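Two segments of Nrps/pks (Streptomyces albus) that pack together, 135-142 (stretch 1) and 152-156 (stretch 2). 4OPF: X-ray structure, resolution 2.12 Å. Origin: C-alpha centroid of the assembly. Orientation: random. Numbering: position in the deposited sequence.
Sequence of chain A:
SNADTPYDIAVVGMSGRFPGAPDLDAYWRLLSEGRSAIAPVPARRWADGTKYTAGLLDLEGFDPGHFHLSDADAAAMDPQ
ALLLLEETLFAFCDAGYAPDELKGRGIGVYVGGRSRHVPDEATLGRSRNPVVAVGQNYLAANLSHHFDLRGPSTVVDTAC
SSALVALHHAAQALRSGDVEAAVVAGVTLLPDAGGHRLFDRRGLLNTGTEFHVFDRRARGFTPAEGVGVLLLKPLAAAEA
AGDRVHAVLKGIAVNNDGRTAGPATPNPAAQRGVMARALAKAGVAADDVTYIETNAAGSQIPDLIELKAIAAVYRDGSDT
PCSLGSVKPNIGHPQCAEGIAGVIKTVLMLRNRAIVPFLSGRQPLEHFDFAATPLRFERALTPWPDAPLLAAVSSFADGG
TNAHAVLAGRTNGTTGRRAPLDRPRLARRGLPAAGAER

Stretch 1 135-142: GQNYLAAN
Stretch 2 152-156: PSTVV

Stretch 1 enters as a loop and becomes a helix at Y138, which runs through N142 and continues beyond it; stretch 2 is a strand from S153 to V156, preceded by P152 (phi/psi -55/146°). Q136 has a positive phi (71/-20°) and N137 sits at -105/3°, after which Y138 to N142 hold helical values, with phi from -58 to -80° and psi from -31 to -45°. N137 O accepts from A141 N at 2.9 Å and, weakly, from A140 N at 3.0 Å; the next bond runs from N142 N to Y138 O at 2.8 Å. The strand is extended, with phi/psi of -129/110, -141/147, -116/139 and -126/140° from S153 to V156.

Helix and strand run roughly antiparallel, their N-to-C directions 152° apart and their axes 6.4 Å apart at closest approach. The register is fixed by two CA pairs, N137 CA to V155 CA and A140 CA to S153 CA, each at 5.5 Å. Strand alternation follows: the CA-to-CB bonds of S153 and V155 point toward stretch 1, those of T154 and V156 away.

The polar link is the N137 amide. Its CA-to-CB bond points sideways, but chi1 of -151° (t) and chi2 of 55° bring the end of the side chain nearer the strand. There N137 ND2 donates to S153 O at 2.8 Å, nearly linear at 172°, while V155 N donates to N137 OD1 at 3.2 Å with a more bent angle of 136°. An asparagine suits this place because one amide supplies both a donor and an acceptor to the strand backbone. A water lies within hydrogen-bonding distance of both N137 OD1 (3.2 Å) and V155 O (3.1 Å).

V155, chi1 177° (t), has the largest covered area, 89 Å² of the 307 Å² buried in total. Its CG2 lies 3.7 Å from A140 CB and 3.9 Å from L139 CB, an apolar contact; the CA-to-CB bond of L139 (chi1 -70°, m; chi2 175°, t) points sideways, and L139 CB itself makes the contact. The CA-to-CB bond of A140 points toward the strand, and its small methyl fits a close approach: A140 CB is 3.5 Å from T154 O and 3.3 Å from S153 OG. The S153 hydroxyl, chi1 -170° (t), packs against the helix backbone, with S153 OG 3.2 Å from A140 C; it hydrogen-bonds to a residue flanking the stretches. The CA-to-CB bond of Y138 (chi1 65°, p) points away, and Y138 makes no contact with the strand.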

# COMPACT_ATOMS: atom_id res chain seq x y z
N GLY A 135 -2.56 -13.93 -6.58
CA GLY A 135 -1.25 -13.74 -7.19
C GLY A 135 -0.38 -12.79 -6.37
O GLY A 135 -0.07 -11.70 -6.81
N GLN A 136 -0.01 -13.22 -5.16
CA GLN A 136 0.64 -12.35 -4.13
C GLN A 136 -0.27 -11.32 -3.50
O GLN A 136 0.03 -10.79 -2.40
CB GLN A 136 1.91 -11.67 -4.65
CG GLN A 136 3.07 -12.64 -4.88
CD GLN A 136 2.60 -14.05 -5.23
OE1 GLN A 136 2.34 -14.87 -4.33
NE2 GLN A 136 2.47 -14.33 -6.53
N ASN A 137 -1.36 -11.00 -4.20
CA ASN A 137 -2.36 -10.11 -3.64
C ASN A 137 -3.55 -10.92 -3.21
O ASN A 137 -4.53 -10.30 -2.77
CB ASN A 137 -2.76 -9.07 -4.71
CG ASN A 137 -3.21 -7.76 -4.11
OD1 ASN A 137 -2.47 -7.11 -3.30
ND2 ASN A 137 -4.42 -7.30 -4.54
N TYR A 138 -3.48 -12.28 -3.35
CA TYR A 138 -4.67 -13.14 -3.19
C TYR A 138 -5.31 -12.98 -1.81
O TYR A 138 -6.51 -13.10 -1.69
CB TYR A 138 -4.36 -14.63 -3.48
CG TYR A 138 -3.39 -15.23 -2.47
CD1 TYR A 138 -3.83 -15.71 -1.24
CD2 TYR A 138 -2.04 -15.30 -2.74
CE1 TYR A 138 -2.94 -16.26 -0.33
CE2 TYR A 138 -1.14 -15.81 -1.80
CZ TYR A 138 -1.60 -16.28 -0.59
OH TYR A 138 -0.71 -16.81 0.32
N LEU A 139 -4.53 -12.67 -0.75
CA LEU A 139 -5.12 -12.56 0.56
C LEU A 139 -6.20 -11.46 0.59
O LEU A 139 -7.24 -11.67 1.25
CB LEU A 139 -4.06 -12.27 1.66
CG LEU A 139 -3.12 -13.44 1.98
CD1 LEU A 139 -2.11 -12.94 2.97
CD2 LEU A 139 -3.85 -14.61 2.61
N ALA A 140 -5.92 -10.32 -0.06
CA ALA A 140 -6.91 -9.25 -0.17
C ALA A 140 -7.92 -9.57 -1.30
O ALA A 140 -9.14 -9.41 -1.13
CB ALA A 140 -6.21 -7.92 -0.43
N ALA A 141 -7.44 -10.02 -2.43
CA ALA A 141 -8.30 -10.22 -3.64
C ALA A 141 -9.37 -11.28 -3.40
O ALA A 141 -10.48 -11.12 -3.90
CB ALA A 141 -7.50 -10.63 -4.88
N ASN A 142 -9.07 -12.32 -2.63
CA ASN A 142 -10.11 -13.28 -2.29
C ASN A 142 -11.25 -12.66 -1.57
O ASN A 142 -12.37 -13.03 -1.79
CB ASN A 142 -9.60 -14.37 -1.39
CG ASN A 142 -8.88 -15.42 -2.15
OD1 ASN A 142 -9.37 -15.87 -3.16
ND2 ASN A 142 -7.73 -15.84 -1.66
N PRO A 152 -10.10 -0.32 -3.52
CA PRO A 152 -8.77 -0.94 -3.68
C PRO A 152 -8.56 -2.14 -2.78
O PRO A 152 -9.09 -2.18 -1.66
CB PRO A 152 -7.78 0.20 -3.31
CG PRO A 152 -8.59 1.44 -3.32
CD PRO A 152 -10.02 1.08 -3.04
N SER A 153 -7.82 -3.13 -3.27
CA SER A 153 -7.63 -4.37 -2.57
C SER A 153 -6.16 -4.63 -2.53
O SER A 153 -5.60 -4.92 -3.57
CB SER A 153 -8.27 -5.48 -3.35
OG SER A 153 -8.34 -6.71 -2.62
N THR A 154 -5.53 -4.53 -1.36
CA THR A 154 -4.08 -4.60 -1.29
C THR A 154 -3.57 -5.37 -0.09
O THR A 154 -4.17 -5.40 0.98
CB THR A 154 -3.43 -3.17 -1.25
OG1 THR A 154 -4.01 -2.41 -0.24
CG2 THR A 154 -3.70 -2.37 -2.53
N VAL A 155 -2.45 -6.03 -0.30
CA VAL A 155 -1.79 -6.76 0.71
C VAL A 155 -0.43 -6.09 0.95
O VAL A 155 0.28 -5.80 -0.01
CB VAL A 155 -1.48 -8.20 0.27
CG1 VAL A 155 -0.71 -8.93 1.35
CG2 VAL A 155 -2.73 -8.96 -0.02
N VAL A 156 -0.04 -5.99 2.22
CA VAL A 156 1.29 -5.52 2.58
C VAL A 156 1.99 -6.49 3.48
O VAL A 156 1.40 -7.07 4.39
CB VAL A 156 1.27 -4.11 3.20
CG1 VAL A 156 0.83 -3.12 2.14
CG2 VAL A 156 0.32 -4.01 4.33
O HOH W 1 0.69 -6.62 -2.98